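Local coordinates for protein argininosuccinate lyase (Chelativorans sp., PDB 6RXA) that cleaves carbon-nitrogen bonds as EDDS lyase of the aspartase/fumarase superfamily and, by family, may also split argininosuccinate into fumarate and arginine, at residues Arg130-Val135 against Asp184-Leu189; Met122-Gln127 against Arg330-Leu335; Ala134-Arg139 against Lys467-Leu472. The protein carries 2 engineered substitutions. All blocks are in the same frame, centred on the assembly; numbering follows the deposited sequence.

Interaction 1 (Arg130-Val135 against Asp184-Leu189); sequences RTIEAV and DRYREL. With NA (sodium ion), chain F.
The phenol ring of Tyr186 receives the methyl group of Thr131 over one face, a CH-pi contact between two antiparallel helices of the long bundle that characterises the aspartase/fumarase superfamily. Thr131 CG2 stands 4.0 Å from the centroid of the Tyr186 ring and 27° off the ring normal; the shortest approach of Thr131 CG2, 3.5 Å, is to Tyr186 CZ, so the methyl sits nearer the hydroxyl end of the ring. The two side chains cross at about a right angle. The first torsion of Thr131 (-65°) puts OG1 beside the backbone N, which leaves CG2 anti to it and turned to the ring; OG1 is hydrogen-bonded to the carbonyl O of Gln127 one turn earlier. Val135 CG2 and Ile132 CG1 approach the ring obliquely, and Ile132 CG1 also packs against Tyr186 CB at 3.9 Å as the two side chains slide past each other in opposite directions. The hydroxyl of Tyr186 is hydrogen-bonded to Asn245 of helix 236-262, whose Val244 also packs on Tyr186.

The second flat group, the guanidinium of Arg187, meets Asp184 OD1 at its edge and in its plane. The salt bridge from Arg187 NH2 to Asp184 OD1 is 2.8 Å long with an N-H...O angle of 157°, but it reaches the carboxylate from above the carboxylate plane.

Tyr186 thus faces helix 112-147, whereas Arg185 and Glu188 on the same helix serve the subunit boundary: Arg185 pairs with Glu240 of the second subunit, and Glu188 shares a sodium ion with Glu188 of that subunit. A water on this metal donates to Arg185 O at 2.9 Å. The sodium ion itself lies 2.3 Å from Glu188 OE1.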
loop_
_atom_site.group_PDB
_atom_site.type_symbol
_atom_site.label_atom_id
_atom_site.label_comp_id
_atom_site.label_asym_id
_atom_site.label_seq_id
_atom_site.Cartn_x
_atom_site.Cartn_y
_atom_site.Cartn_z
ATOM N N ARG A 130 -2.944 -26.061 -2.231
ATOM C CA ARG A 130 -4.189 -25.878 -1.485
ATOM C C ARG A 130 -5.040 -24.770 -2.099
ATOM O O ARG A 130 -6.265 -24.918 -2.254
ATOM C CB ARG A 130 -3.822 -25.544 -0.040
ATOM C CG ARG A 130 -4.992 -25.343 0.891
ATOM C CD ARG A 130 -4.516 -24.778 2.223
ATOM N NE ARG A 130 -5.612 -24.635 3.181
ATOM C CZ ARG A 130 -5.628 -23.746 4.171
ATOM N NH1 ARG A 130 -4.603 -22.903 4.335
ATOM N NH2 ARG A 130 -6.679 -23.687 4.981
ATOM N N THR A 131 -4.405 -23.657 -2.466
ATOM C CA THR A 131 -5.119 -22.525 -3.042
ATOM C C THR A 131 -5.661 -22.857 -4.423
ATOM O O THR A 131 -6.821 -22.549 -4.727
ATOM C CB THR A 131 -4.167 -21.324 -3.105
ATOM O OG1 THR A 131 -3.798 -20.919 -1.780
ATOM C CG2 THR A 131 -4.807 -20.144 -3.804
ATOM N N ILE A 132 -4.845 -23.492 -5.275
ATOM C CA ILE A 132 -5.311 -23.904 -6.596
ATOM C C ILE A 132 -6.503 -24.842 -6.477
ATOM O O ILE A 132 -7.477 -24.719 -7.221
ATOM C CB ILE A 132 -4.146 -24.507 -7.407
ATOM C CG1 ILE A 132 -3.175 -23.377 -7.774
ATOM C CG2 ILE A 132 -4.646 -25.214 -8.656
ATOM C CD1 ILE A 132 -1.833 -23.839 -8.320
ATOM N N GLU A 133 -6.456 -25.783 -5.535
ATOM C CA GLU A 133 -7.599 -26.670 -5.330
ATOM C C GLU A 133 -8.849 -25.878 -4.957
ATOM O O GLU A 133 -9.937 -26.144 -5.480
ATOM C CB GLU A 133 -7.252 -27.698 -4.260
ATOM C CG GLU A 133 -8.344 -28.701 -3.991
ATOM C CD GLU A 133 -7.940 -29.718 -2.940
ATOM O OE1 GLU A 133 -7.402 -29.309 -1.892
ATOM O OE2 GLU A 133 -8.150 -30.918 -3.164
ATOM N N ALA A 134 -8.716 -24.898 -4.053
ATOM C CA ALA A 134 -9.871 -24.100 -3.642
ATOM C C ALA A 134 -10.395 -23.248 -4.794
ATOM O O ALA A 134 -11.615 -23.132 -4.982
ATOM C CB ALA A 134 -9.504 -23.228 -2.439
ATOM N N VAL A 135 -9.493 -22.666 -5.595
ATOM C CA VAL A 135 -9.917 -21.850 -6.736
ATOM C C VAL A 135 -10.601 -22.708 -7.794
ATOM O O VAL A 135 -11.580 -22.277 -8.404
ATOM C CB VAL A 135 -8.737 -21.043 -7.304
ATOM C CG1 VAL A 135 -9.142 -20.281 -8.567
ATOM C CG2 VAL A 135 -8.229 -20.069 -6.253
ATOM N N ASP A 184 -4.025 -19.517 -14.196
ATOM C CA ASP A 184 -2.766 -19.362 -14.915
ATOM C C ASP A 184 -1.743 -18.606 -14.066
ATOM O O ASP A 184 -0.574 -19.004 -13.988
ATOM C CB ASP A 184 -2.981 -18.639 -16.242
ATOM C CG ASP A 184 -3.583 -19.521 -17.322
ATOM O OD1 ASP A 184 -3.402 -20.761 -17.300
ATOM O OD2 ASP A 184 -4.224 -18.943 -18.234
ATOM N N ARG A 185 -2.152 -17.499 -13.427
ATOM C CA ARG A 185 -1.196 -16.746 -12.614
ATOM C C ARG A 185 -0.592 -17.631 -11.527
ATOM O O ARG A 185 0.617 -17.586 -11.262
ATOM C CB ARG A 185 -1.861 -15.541 -11.944
ATOM C CG ARG A 185 -2.210 -14.380 -12.846
ATOM C CD ARG A 185 -2.805 -13.165 -12.029
ATOM N NE ARG A 185 -3.047 -12.148 -13.022
ATOM C CZ ARG A 185 -4.199 -11.948 -13.643
ATOM N NH1 ARG A 185 -5.314 -12.580 -13.270
ATOM N NH2 ARG A 185 -4.236 -11.070 -14.621
ATOM N N TYR A 186 -1.431 -18.432 -10.867
ATOM C CA TYR A 186 -0.950 -19.286 -9.791
ATOM C C TYR A 186 -0.057 -20.418 -10.302
ATOM O O TYR A 186 0.946 -20.739 -9.663
ATOM C CB TYR A 186 -2.133 -19.867 -9.024
ATOM C CG TYR A 186 -2.730 -18.997 -7.946
ATOM C CD1 TYR A 186 -1.955 -18.518 -6.889
ATOM C CD2 TYR A 186 -4.085 -18.692 -7.952
ATOM C CE1 TYR A 186 -2.514 -17.751 -5.885
ATOM C CE2 TYR A 186 -4.650 -17.927 -6.943
ATOM C CZ TYR A 186 -3.864 -17.457 -5.923
ATOM O OH TYR A 186 -4.445 -16.701 -4.929
ATOM N N ARG A 187 -0.397 -21.050 -11.430
ATOM C CA ARG A 187 0.472 -22.101 -11.967
ATOM C C ARG A 187 1.807 -21.536 -12.448
ATOM O O ARG A 187 2.857 -22.178 -12.299
ATOM C CB ARG A 187 -0.226 -22.837 -13.104
ATOM C CG ARG A 187 -1.388 -23.723 -12.664
ATOM C CD ARG A 187 -1.986 -24.515 -13.832
ATOM N NE ARG A 187 -2.693 -23.660 -14.779
ATOM C CZ ARG A 187 -4.018 -23.597 -14.904
ATOM N NH1 ARG A 187 -4.826 -24.355 -14.162
ATOM N NH2 ARG A 187 -4.539 -22.778 -15.799
ATOM N N GLU A 188 1.782 -20.343 -13.046
ATOM C CA GLU A 188 3.025 -19.675 -13.424
ATOM C C GLU A 188 3.894 -19.416 -12.207
ATOM O O GLU A 188 5.114 -19.634 -12.242
ATOM C CB GLU A 188 2.692 -18.360 -14.131
ATOM C CG GLU A 188 2.039 -18.546 -15.499
ATOM C CD GLU A 188 1.297 -17.313 -15.984
ATOM O OE1 GLU A 188 1.425 -16.248 -15.356
ATOM O OE2 GLU A 188 0.568 -17.432 -16.993
ATOM N N LEU A 189 3.280 -18.939 -11.121
ATOM C CA LEU A 189 3.995 -18.728 -9.872
ATOM C C LEU A 189 4.553 -20.041 -9.330
ATOM O O LEU A 189 5.685 -20.088 -8.834
ATOM C CB LEU A 189 3.033 -18.099 -8.870
ATOM C CG LEU A 189 3.502 -18.093 -7.419
ATOM C CD1 LEU A 189 4.723 -17.214 -7.213
ATOM C CD2 LEU A 189 2.374 -17.626 -6.512
HETATM NA NA NA F . 2.804 -14.836 -14.236
HETATM O O HOH W 1 2.096 -15.258 -12.001
HETATM O O HOH W 2 3.155 -12.516 -14.649
#

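Interaction 2 (Met122-Gln127 against Arg330-Leu335); sequences MFLRDQ and RSIDAL
Ile332 reaches from helix 329-348 to pack against Phe123, Leu124 and Gln127 on helix 112-147. At its base, Ile332 CB lies 4.1 Å from Gln127 OE1. The branch methyl Ile332 CG2, anti to the backbone N, comes closer to Gln127 OE1, at 3.4 Å, an apolar group against a carbonyl already hydrogen-bonded to Arg130. The other branch extends to CD1, which does most of the work: Ile332 CD1 rests 3.8 Å from Gln127 CB. Ile332 CD1 also lies 4.0 Å from Leu124 CD2 and approaches the Phe123 ring obliquely. Leu124 and Ile332 cross at about a right angle. Replacement of Ile332 by an alanine would probably open a gap between the helices, leaving Leu124 and Phe123 without the CD1 methyl and Gln127 without both CD1 and CG2.

Within helix 112-147, the first torsion of Gln127 (-68°) sets CG beside the backbone N, and Gln127 CG lies 3.5 Å above one face of the Phe123 ring; the bend at chi2 (-60°) then turns CD, and with it the amide, aside. On the polar flank, the carboxylate of Asp333 forms a salt bridge with Arg130, which also serves Gln127 OE1. The two short segments run almost parallel, 4° apart, with axes 11.7 Å from each other. Both helices belong to the helical bundle at the centre of aspartase/fumarase superfamily subunits, here joined side by side in parallel.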
loop_
_atom_site.group_PDB
_atom_site.type_symbol
_atom_site.label_atom_id
_atom_site.label_comp_id
_atom_site.label_asym_id
_atom_site.label_seq_id
_atom_site.Cartn_x
_atom_site.Cartn_y
_atom_site.Cartn_z
ATOM N N MET A 122 8.825 -24.713 0.537
ATOM C CA MET A 122 8.027 -25.930 0.646
ATOM C C MET A 122 6.669 -25.645 1.277
ATOM O O MET A 122 5.647 -26.205 0.856
ATOM C CB MET A 122 8.788 -26.969 1.462
ATOM C CG MET A 122 10.033 -27.485 0.778
ATOM S SD MET A 122 10.904 -28.725 1.768
ATOM C CE MET A 122 9.886 -30.159 1.511
ATOM N N PHE A 123 6.642 -24.780 2.288
ATOM C CA PHE A 123 5.381 -24.354 2.878
ATOM C C PHE A 123 4.509 -23.642 1.850
ATOM O O PHE A 123 3.341 -24.001 1.670
ATOM C CB PHE A 123 5.652 -23.439 4.077
ATOM C CG PHE A 123 4.442 -22.700 4.552
ATOM C CD1 PHE A 123 3.392 -23.381 5.136
ATOM C CD2 PHE A 123 4.355 -21.329 4.403
ATOM C CE1 PHE A 123 2.262 -22.698 5.547
ATOM C CE2 PHE A 123 3.225 -20.642 4.831
ATOM C CZ PHE A 123 2.191 -21.331 5.402
ATOM N N LEU A 124 5.062 -22.637 1.158
ATOM C CA LEU A 124 4.274 -21.897 0.174
ATOM C C LEU A 124 3.811 -22.805 -0.958
ATOM O O LEU A 124 2.698 -22.645 -1.477
ATOM C CB LEU A 124 5.043 -20.700 -0.381
ATOM C CG LEU A 124 5.352 -19.602 0.630
ATOM C CD1 LEU A 124 6.163 -18.478 -0.013
ATOM C CD2 LEU A 124 4.078 -19.052 1.276
ATOM N N ARG A 125 4.662 -23.763 -1.357
ATOM C CA ARG A 125 4.313 -24.704 -2.420
ATOM C C ARG A 125 3.075 -25.510 -2.041
ATOM O O ARG A 125 2.128 -25.616 -2.829
ATOM C CB ARG A 125 5.518 -25.616 -2.676
ATOM C CG ARG A 125 5.323 -26.687 -3.715
ATOM C CD ARG A 125 6.611 -27.496 -3.911
ATOM N NE ARG A 125 6.902 -28.332 -2.751
ATOM C CZ ARG A 125 8.003 -29.065 -2.612
ATOM N NH1 ARG A 125 8.948 -29.048 -3.547
ATOM N NH2 ARG A 125 8.151 -29.818 -1.539
ATOM N N ASP A 126 3.055 -26.075 -0.830
ATOM C CA ASP A 126 1.869 -26.807 -0.391
ATOM C C ASP A 126 0.663 -25.877 -0.308
ATOM O O ASP A 126 -0.449 -26.257 -0.697
ATOM C CB ASP A 126 2.122 -27.482 0.956
ATOM C CG ASP A 126 2.681 -28.911 0.817
ATOM O OD1 ASP A 126 2.766 -29.462 -0.299
ATOM O OD2 ASP A 126 3.050 -29.493 1.854
ATOM N N GLN A 127 0.863 -24.645 0.176
ATOM C CA GLN A 127 -0.254 -23.713 0.290
ATOM C C GLN A 127 -0.743 -23.255 -1.078
ATOM O O GLN A 127 -1.929 -22.949 -1.245
ATOM C CB GLN A 127 0.142 -22.521 1.150
ATOM C CG GLN A 127 0.356 -22.893 2.613
ATOM C CD GLN A 127 -0.877 -23.476 3.269
ATOM O OE1 GLN A 127 -1.919 -22.833 3.345
ATOM N NE2 GLN A 127 -0.763 -24.709 3.751
ATOM N N ARG A 330 -1.705 -17.155 8.438
ATOM C CA ARG A 330 -3.034 -16.600 8.666
ATOM C C ARG A 330 -3.566 -15.885 7.428
ATOM O O ARG A 330 -4.776 -15.880 7.200
ATOM C CB ARG A 330 -3.054 -15.676 9.881
ATOM C CG ARG A 330 -2.173 -14.451 9.818
ATOM C CD ARG A 330 -2.247 -13.684 11.149
ATOM N NE ARG A 330 -1.803 -14.500 12.284
ATOM C CZ ARG A 330 -2.613 -15.138 13.133
ATOM N NH1 ARG A 330 -3.938 -15.064 13.011
ATOM N NH2 ARG A 330 -2.092 -15.855 14.117
ATOM N N SER A 331 -2.690 -15.282 6.622
ATOM C CA SER A 331 -3.144 -14.618 5.407
ATOM C C SER A 331 -3.669 -15.628 4.399
ATOM O O SER A 331 -4.734 -15.437 3.800
ATOM C CB SER A 331 -1.989 -13.807 4.827
ATOM O OG SER A 331 -2.366 -13.148 3.649
ATOM N N ILE A 332 -2.936 -16.720 4.193
ATOM C CA ILE A 332 -3.410 -17.735 3.268
ATOM C C ILE A 332 -4.677 -18.374 3.804
ATOM O O ILE A 332 -5.625 -18.637 3.055
ATOM C CB ILE A 332 -2.304 -18.764 2.975
ATOM C CG1 ILE A 332 -1.120 -18.056 2.316
ATOM C CG2 ILE A 332 -2.844 -19.855 2.080
ATOM C CD1 ILE A 332 0.188 -18.865 2.345
ATOM N N ASP A 333 -4.721 -18.628 5.118
ATOM C CA ASP A 333 -5.910 -19.231 5.696
ATOM C C ASP A 333 -7.144 -18.371 5.451
ATOM O O ASP A 333 -8.233 -18.901 5.208
ATOM C CB ASP A 333 -5.721 -19.434 7.192
ATOM C CG ASP A 333 -4.686 -20.478 7.525
ATOM O OD1 ASP A 333 -4.308 -21.278 6.648
ATOM O OD2 ASP A 333 -4.267 -20.500 8.695
ATOM N N ALA A 334 -6.997 -17.041 5.517
ATOM C CA ALA A 334 -8.130 -16.157 5.252
ATOM C C ALA A 334 -8.608 -16.284 3.812
ATOM O O ALA A 334 -9.817 -16.300 3.548
ATOM C CB ALA A 334 -7.740 -14.706 5.527
ATOM N N LEU A 335 -7.667 -16.332 2.863
ATOM C CA LEU A 335 -8.020 -16.500 1.461
ATOM C C LEU A 335 -8.810 -17.776 1.251
ATOM O O LEU A 335 -9.814 -17.779 0.533
ATOM C CB LEU A 335 -6.750 -16.504 0.608
ATOM C CG LEU A 335 -6.947 -16.723 -0.891
ATOM C CD1 LEU A 335 -5.790 -16.080 -1.671
ATOM C CD2 LEU A 335 -7.049 -18.200 -1.269
HETATM O O HOH W 3 -1.492 -21.453 5.793
#

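Interaction 3 (Ala134-Arg139 against Lys467-Leu472); sequences AVIGYR and KDRAWL
Arg139 and Asp468 form the salt bridge that ties helix 112-147 to helix 451-500. Arg139 NH1 reaches Asp468 OD2 at 2.9 Å, with OD2 at the guanidinium edge, near its plane; yet the N-H...O angle of 125° makes this a weak hydrogen bond, and the guanidinium and carboxylate planes are turned 43° from each other. A water bridges the same pair: it accepts from Arg139 NH1 at 3.0 Å in the plane of the guanidinium and donates to Asp468 OD1 at 2.7 Å, so the carboxylate is joined to the arginine both directly and through the water. The arginine chain is extended from CG to NE, and its remaining nitrogens are held by Glu464 through NH2 and by Ser176 through NE. Asp468 OD1 in turn forms a salt bridge with Arg187 of helix 168-193.

Beside this polar group lies Ile136, the apolar centre of the contact. Ile136 CD1 packs 3.7 Å from Asp468 CB and 3.6 Å from Asp468 O, the two side chains sliding past each other in opposite directions, and reaches Leu472 CD2 at 4.1 Å. The Ile136 CG2 branch, anti to the backbone N, meets Arg469 CG at 4.0 Å; the bent Arg469 chain then pairs with Glu140.

The segments are antiparallel, at 164°, and their helices pack within the long helical bundle of the superfamily. With two arginines and a water gathered round one buried carboxylate, Asp468 is likely to be stabilised in its negatively charged form, and its charge connects three helices at a single point.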
loop_
_atom_site.group_PDB
_atom_site.type_symbol
_atom_site.label_atom_id
_atom_site.label_comp_id
_atom_site.label_asym_id
_atom_site.label_seq_id
_atom_site.Cartn_x
_atom_site.Cartn_y
_atom_site.Cartn_z
ATOM N N ALA A 134 -8.716 -24.898 -4.053
ATOM C CA ALA A 134 -9.871 -24.100 -3.642
ATOM C C ALA A 134 -10.395 -23.248 -4.794
ATOM O O ALA A 134 -11.615 -23.132 -4.982
ATOM C CB ALA A 134 -9.504 -23.228 -2.439
ATOM N N VAL A 135 -9.493 -22.666 -5.595
ATOM C CA VAL A 135 -9.917 -21.850 -6.736
ATOM C C VAL A 135 -10.601 -22.708 -7.794
ATOM O O VAL A 135 -11.580 -22.277 -8.404
ATOM C CB VAL A 135 -8.737 -21.043 -7.304
ATOM C CG1 VAL A 135 -9.142 -20.281 -8.567
ATOM C CG2 VAL A 135 -8.229 -20.069 -6.253
ATOM N N ILE A 136 -10.121 -23.941 -8.010
ATOM C CA ILE A 136 -10.814 -24.854 -8.914
ATOM C C ILE A 136 -12.222 -25.149 -8.396
ATOM O O ILE A 136 -13.195 -25.133 -9.156
ATOM C CB ILE A 136 -9.987 -26.139 -9.114
ATOM C CG1 ILE A 136 -8.748 -25.862 -9.952
ATOM C CG2 ILE A 136 -10.860 -27.226 -9.755
ATOM C CD1 ILE A 136 -7.797 -27.053 -10.017
ATOM N N GLY A 137 -12.355 -25.402 -7.094
ATOM C CA GLY A 137 -13.674 -25.658 -6.536
ATOM C C GLY A 137 -14.614 -24.478 -6.705
ATOM O O GLY A 137 -15.815 -24.649 -6.949
ATOM N N TYR A 138 -14.084 -23.269 -6.573
ATOM C CA TYR A 138 -14.859 -22.049 -6.785
ATOM C C TYR A 138 -15.284 -21.937 -8.237
ATOM O O TYR A 138 -16.463 -21.701 -8.530
ATOM C CB TYR A 138 -13.969 -20.885 -6.361
ATOM C CG TYR A 138 -14.495 -19.464 -6.379
ATOM C CD1 TYR A 138 -15.817 -19.156 -6.134
ATOM C CD2 TYR A 138 -13.613 -18.411 -6.607
ATOM C CE1 TYR A 138 -16.246 -17.835 -6.126
ATOM C CE2 TYR A 138 -14.031 -17.096 -6.594
ATOM C CZ TYR A 138 -15.356 -16.815 -6.355
ATOM O OH TYR A 138 -15.792 -15.505 -6.352
ATOM N N ARG A 139 -14.350 -22.172 -9.164
ATOM C CA ARG A 139 -14.702 -22.137 -10.578
ATOM C C ARG A 139 -15.722 -23.217 -10.923
ATOM O O ARG A 139 -16.654 -22.975 -11.707
ATOM C CB ARG A 139 -13.446 -22.252 -11.445
ATOM C CG ARG A 139 -13.738 -22.074 -12.919
ATOM C CD ARG A 139 -12.489 -22.206 -13.749
ATOM N NE ARG A 139 -12.776 -21.881 -15.138
ATOM C CZ ARG A 139 -11.968 -22.144 -16.152
ATOM N NH1 ARG A 139 -10.831 -22.783 -15.938
ATOM N NH2 ARG A 139 -12.305 -21.773 -17.379
ATOM N N LYS A 467 -8.583 -29.941 -17.398
ATOM C CA LYS A 467 -7.141 -29.708 -17.444
ATOM C C LYS A 467 -6.622 -29.098 -16.142
ATOM O O LYS A 467 -5.523 -29.450 -15.690
ATOM C CB LYS A 467 -6.802 -28.814 -18.637
ATOM C CG LYS A 467 -7.020 -29.481 -19.999
ATOM C CD LYS A 467 -6.726 -28.488 -21.123
ATOM C CE LYS A 467 -5.795 -29.056 -22.181
ATOM N NZ LYS A 467 -6.526 -29.349 -23.444
ATOM N N ASP A 468 -7.396 -28.193 -15.523
ATOM C CA ASP A 468 -7.018 -27.624 -14.233
ATOM C C ASP A 468 -6.817 -28.733 -13.198
ATOM O O ASP A 468 -5.829 -28.747 -12.450
ATOM C CB ASP A 468 -8.124 -26.689 -13.701
ATOM C CG ASP A 468 -8.365 -25.430 -14.540
ATOM O OD1 ASP A 468 -7.439 -24.914 -15.209
ATOM O OD2 ASP A 468 -9.514 -24.912 -14.489
ATOM N N ARG A 469 -7.776 -29.665 -13.131
ATOM C CA ARG A 469 -7.698 -30.749 -12.156
ATOM C C ARG A 469 -6.533 -31.678 -12.470
ATOM O O ARG A 469 -5.856 -32.160 -11.563
ATOM C CB ARG A 469 -9.029 -31.511 -12.095
ATOM C CG ARG A 469 -10.190 -30.706 -11.519
ATOM C CD ARG A 469 -11.441 -31.569 -11.300
ATOM N NE ARG A 469 -12.015 -31.983 -12.580
ATOM C CZ ARG A 469 -12.995 -31.344 -13.221
ATOM N NH1 ARG A 469 -13.406 -31.809 -14.382
ATOM N NH2 ARG A 469 -13.553 -30.249 -12.722
ATOM N N ALA A 470 -6.261 -31.923 -13.753
ATOM C CA ALA A 470 -5.154 -32.801 -14.113
ATOM C C ALA A 470 -3.814 -32.183 -13.728
ATOM O O ALA A 470 -2.927 -32.879 -13.220
ATOM C CB ALA A 470 -5.215 -33.105 -15.608
ATOM N N TRP A 471 -3.641 -30.879 -13.960
ATOM C CA TRP A 471 -2.413 -30.214 -13.542
ATOM C C TRP A 471 -2.213 -30.356 -12.039
ATOM O O TRP A 471 -1.114 -30.675 -11.569
ATOM C CB TRP A 471 -2.468 -28.736 -13.931
ATOM C CG TRP A 471 -1.204 -28.002 -13.632
ATOM C CD1 TRP A 471 -0.198 -27.740 -14.504
ATOM C CD2 TRP A 471 -0.795 -27.468 -12.368
ATOM N NE1 TRP A 471 0.814 -27.048 -13.873
ATOM C CE2 TRP A 471 0.472 -26.876 -12.558
ATOM C CE3 TRP A 471 -1.383 -27.415 -11.099
ATOM C CZ2 TRP A 471 1.171 -26.255 -11.523
ATOM C CZ3 TRP A 471 -0.682 -26.794 -10.065
ATOM C CH2 TRP A 471 0.583 -26.228 -10.290
ATOM N N LEU A 472 -3.275 -30.117 -11.267
ATOM C CA LEU A 472 -3.182 -30.211 -9.816
ATOM C C LEU A 472 -2.871 -31.629 -9.367
ATOM O O LEU A 472 -2.043 -31.836 -8.473
ATOM C CB LEU A 472 -4.490 -29.735 -9.191
ATOM C CG LEU A 472 -4.579 -29.849 -7.667
ATOM C CD1 LEU A 472 -3.531 -29.008 -6.975
ATOM C CD2 LEU A 472 -5.975 -29.436 -7.221
HETATM O O HOH W 4 -8.210 -23.312 -17.192
#

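All three contacts use helix 112-147, which meets a different helix in each. Interactions 1 and 2 lie in the interior: the first rests on an aromatic face and apolar side chains between antiparallel helices, the second on one isoleucine against apolar side chains and an amide, between parallel helices, with a partly exposed polar flank. Interaction 3 is also buried at its centre but has an exposed arginine at its margin, and it alone of the three has a salt bridge between its own segments. Charged pairs join neighbouring contacts: Arg130 to Asp333 links interactions 1 and 2, and Arg187 to Asp468 links interactions 1 and 3. Interactions 2 and 3 do not touch, their centres lying about 17 Å apart.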